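Copper homeostasis operon regulatory protein (Thermus thermophilus, PDB 3AAI) probably represses transcription of copper-homeostasis genes by binding operator DNA. Local coordinates at residues A[56-59]-A[60-64]. Sequence-based numbering, arbitrary orientation.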
ATOM      1  N   ASP A  56      -3.408  -8.304   7.332  1.00 33.54           N
ATOM      2  CA  ASP A  56      -4.420  -7.601   6.545  1.00 32.84           C
ATOM      3  C   ASP A  56      -5.781  -8.290   6.645  1.00 37.18           C
ATOM      4  O   ASP A  56      -6.808  -7.626   6.787  1.00 34.79           O
ATOM      5  CB  ASP A  56      -4.003  -7.548   5.076  1.00 44.29           C
ATOM      6  CG  ASP A  56      -3.122  -6.361   4.762  1.00 52.61           C
ATOM      7  OD1 ASP A  56      -2.447  -6.386   3.711  1.00 58.64           O
ATOM      8  OD2 ASP A  56      -3.113  -5.399   5.559  1.00 64.92           O
ATOM      9  N   ARG A  57      -5.790  -9.619   6.556  1.00 33.13           N
ATOM     10  CA  ARG A  57      -7.040 -10.371   6.647  1.00 35.96           C
ATOM     11  C   ARG A  57      -7.709 -10.206   8.012  1.00 37.14           C
ATOM     12  O   ARG A  57      -8.938 -10.211   8.116  1.00 33.26           O
ATOM     13  CB  ARG A  57      -6.802 -11.859   6.353  1.00 38.01           C
ATOM     14  CG  ARG A  57      -6.484 -12.134   4.885  1.00 47.34           C
ATOM     15  CD  ARG A  57      -6.571 -13.618   4.553  1.00 53.06           C
ATOM     16  NE  ARG A  57      -5.459 -14.390   5.106  1.00 51.63           N
ATOM     17  CZ  ARG A  57      -4.213 -14.346   4.644  1.00 55.68           C
ATOM     18  NH1 ARG A  57      -3.270 -15.087   5.214  1.00 54.05           N
ATOM     19  NH2 ARG A  57      -3.908 -13.568   3.613  1.00 47.85           N
ATOM     20  N   VAL A  58      -6.905 -10.074   9.061  1.00 34.04           N
ATOM     21  CA  VAL A  58      -7.466  -9.875  10.389  1.00 34.07           C
ATOM     22  C   VAL A  58      -8.031  -8.450  10.460  1.00 31.95           C
ATOM     23  O   VAL A  58      -9.128  -8.236  10.965  1.00 33.29           O
ATOM     24  CB  VAL A  58      -6.405 -10.065  11.487  1.00 35.05           C
ATOM     25  CG1 VAL A  58      -6.995  -9.689  12.852  1.00 37.33           C
ATOM     26  CG2 VAL A  58      -5.942 -11.524  11.508  1.00 34.51           C
ATOM     27  N   GLY A  59      -7.275  -7.483   9.952  1.00 29.24           N
ATOM     28  CA  GLY A  59      -7.743  -6.108   9.966  1.00 32.34           C
ATOM     29  C   GLY A  59      -9.035  -6.009   9.174  1.00 35.12           C
ATOM     30  O   GLY A  59      -9.946  -5.259   9.529  1.00 30.88           O
ATOM     31  N   GLU A  60      -9.111  -6.783   8.094  1.00 30.23           N
ATOM     32  CA  GLU A  60     -10.288  -6.807   7.237  1.00 33.20           C
ATOM     33  C   GLU A  60     -11.500  -7.307   8.006  1.00 37.73           C
ATOM     34  O   GLU A  60     -12.584  -6.730   7.927  1.00 40.26           O
ATOM     35  CB  GLU A  60     -10.041  -7.723   6.040  1.00 37.92           C
ATOM     36  CG  GLU A  60     -11.109  -7.640   4.968  1.00 50.22           C
ATOM     37  CD  GLU A  60     -10.835  -8.560   3.795  1.00 49.91           C
ATOM     38  OE1 GLU A  60      -9.657  -8.678   3.401  1.00 53.70           O
ATOM     39  OE2 GLU A  60     -11.798  -9.153   3.264  1.00 51.98           O
HETATM   40  N   MSE A  61     -11.311  -8.397   8.740  1.00 35.97           N
HETATM   41  CA  MSE A  61     -12.386  -8.982   9.528  1.00 40.27           C
HETATM   42  C   MSE A  61     -12.889  -8.009  10.588  1.00 34.10           C
HETATM   43  O   MSE A  61     -14.093  -7.822  10.750  1.00 38.30           O
HETATM   44  CB  MSE A  61     -11.892 -10.257  10.201  1.00 43.18           C
HETATM   45  CG  MSE A  61     -12.711 -10.682  11.402  1.00 60.50           C
HETATM   46 SE   MSE A  61     -11.964 -12.260  12.182  1.00 80.08          SE
HETATM   47  CE  MSE A  61     -13.022 -13.543  11.202  1.00 79.35           C
ATOM     48  N   VAL A  62     -11.957  -7.403  11.314  1.00 39.29           N
ATOM     49  CA  VAL A  62     -12.305  -6.449  12.356  1.00 39.02           C
ATOM     50  C   VAL A  62     -13.016  -5.233  11.756  1.00 41.46           C
ATOM     51  O   VAL A  62     -14.016  -4.772  12.301  1.00 38.68           O
ATOM     52  CB  VAL A  62     -11.047  -6.007  13.143  1.00 33.52           C
ATOM     53  CG1 VAL A  62     -11.407  -4.934  14.174  1.00 37.04           C
ATOM     54  CG2 VAL A  62     -10.439  -7.220  13.850  1.00 38.36           C
ATOM     55  N   LEU A  63     -12.518  -4.725  10.631  1.00 37.19           N
ATOM     56  CA  LEU A  63     -13.158  -3.576   9.992  1.00 37.19           C
ATOM     57  C   LEU A  63     -14.601  -3.915   9.612  1.00 36.58           C
ATOM     58  O   LEU A  63     -15.530  -3.177   9.945  1.00 34.26           O
ATOM     59  CB  LEU A  63     -12.390  -3.153   8.735  1.00 39.69           C
ATOM     60  CG  LEU A  63     -13.067  -2.073   7.879  1.00 37.73           C
ATOM     61  CD1 LEU A  63     -13.254  -0.803   8.699  1.00 32.58           C
ATOM     62  CD2 LEU A  63     -12.223  -1.788   6.644  1.00 33.28           C
ATOM     63  N   ARG A  64     -14.774  -5.037   8.919  1.00 34.97           N
ATOM     64  CA  ARG A  64     -16.090  -5.495   8.476  1.00 42.16           C
ATOM     65  C   ARG A  64     -17.112  -5.520   9.619  1.00 45.09           C
ATOM     66  O   ARG A  64     -18.193  -4.945   9.500  1.00 48.35           O
ATOM     67  CB  ARG A  64     -15.960  -6.889   7.841  1.00 48.49           C
ATOM     68  CG  ARG A  64     -17.211  -7.398   7.137  1.00 50.73           C
ATOM     69  CD  ARG A  64     -16.987  -8.794   6.560  1.00 56.80           C
ATOM     70  NE  ARG A  64     -16.048  -8.797   5.441  1.00 58.22           N
ATOM     71  CZ  ARG A  64     -16.392  -8.577   4.175  1.00 54.47           C
ATOM     72  NH1 ARG A  64     -17.660  -8.341   3.857  1.00 59.54           N
ATOM     73  NH2 ARG A  64     -15.468  -8.581   3.225  1.00 52.06           N
TER
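Val-58 and Val-62 pack against each other one turn apart on the long helix 41-69 of this all-alpha, four-helix-bundle repressor, Val-58 CG1 coming within 4.4 Å of Val-62 CG2. Both are buried: Val-58 also packs on Leu-20 of helix 10-34 and on Leu-48 of the second subunit, while Val-62 meets Leu-45 of that subunit. Compact beta-branched valines, their methyls close to the backbone, suit a helix surface pressed against its neighbours. With CG1 of Val-62 anti to its backbone N (chi1 176°), CG2 lies beside that N and rests 3.3 Å from Val-58 O. The same carbonyl accepts Val-62 N at 3.0 Å in a nearly straight bond (172° at the hydrogen), the straightest of four successive i to i+4 bonds.

On the far side of the helix the residues are mostly polar and more exposed; Leu-63 is the buried exception, packed on Met-88 of the third subunit. Asp-56 and Arg-57 are exposed, where water may screen them from like-charged Glu-52 of the second subunit and Arg-19, respectively. Glu-60 runs out extended to its carboxylate, whose OE2 forms a salt bridge with Lys-92 of the third subunit and a long one, 3.7 Å, with Arg-64 NH2, in the guanidinium plane at its edge. Gly-59, helical and without a side chain, receives Leu-63 N on its O at 2.8 Å, and Leu-63 CB lies 3.3 Å from that same Gly-59 O.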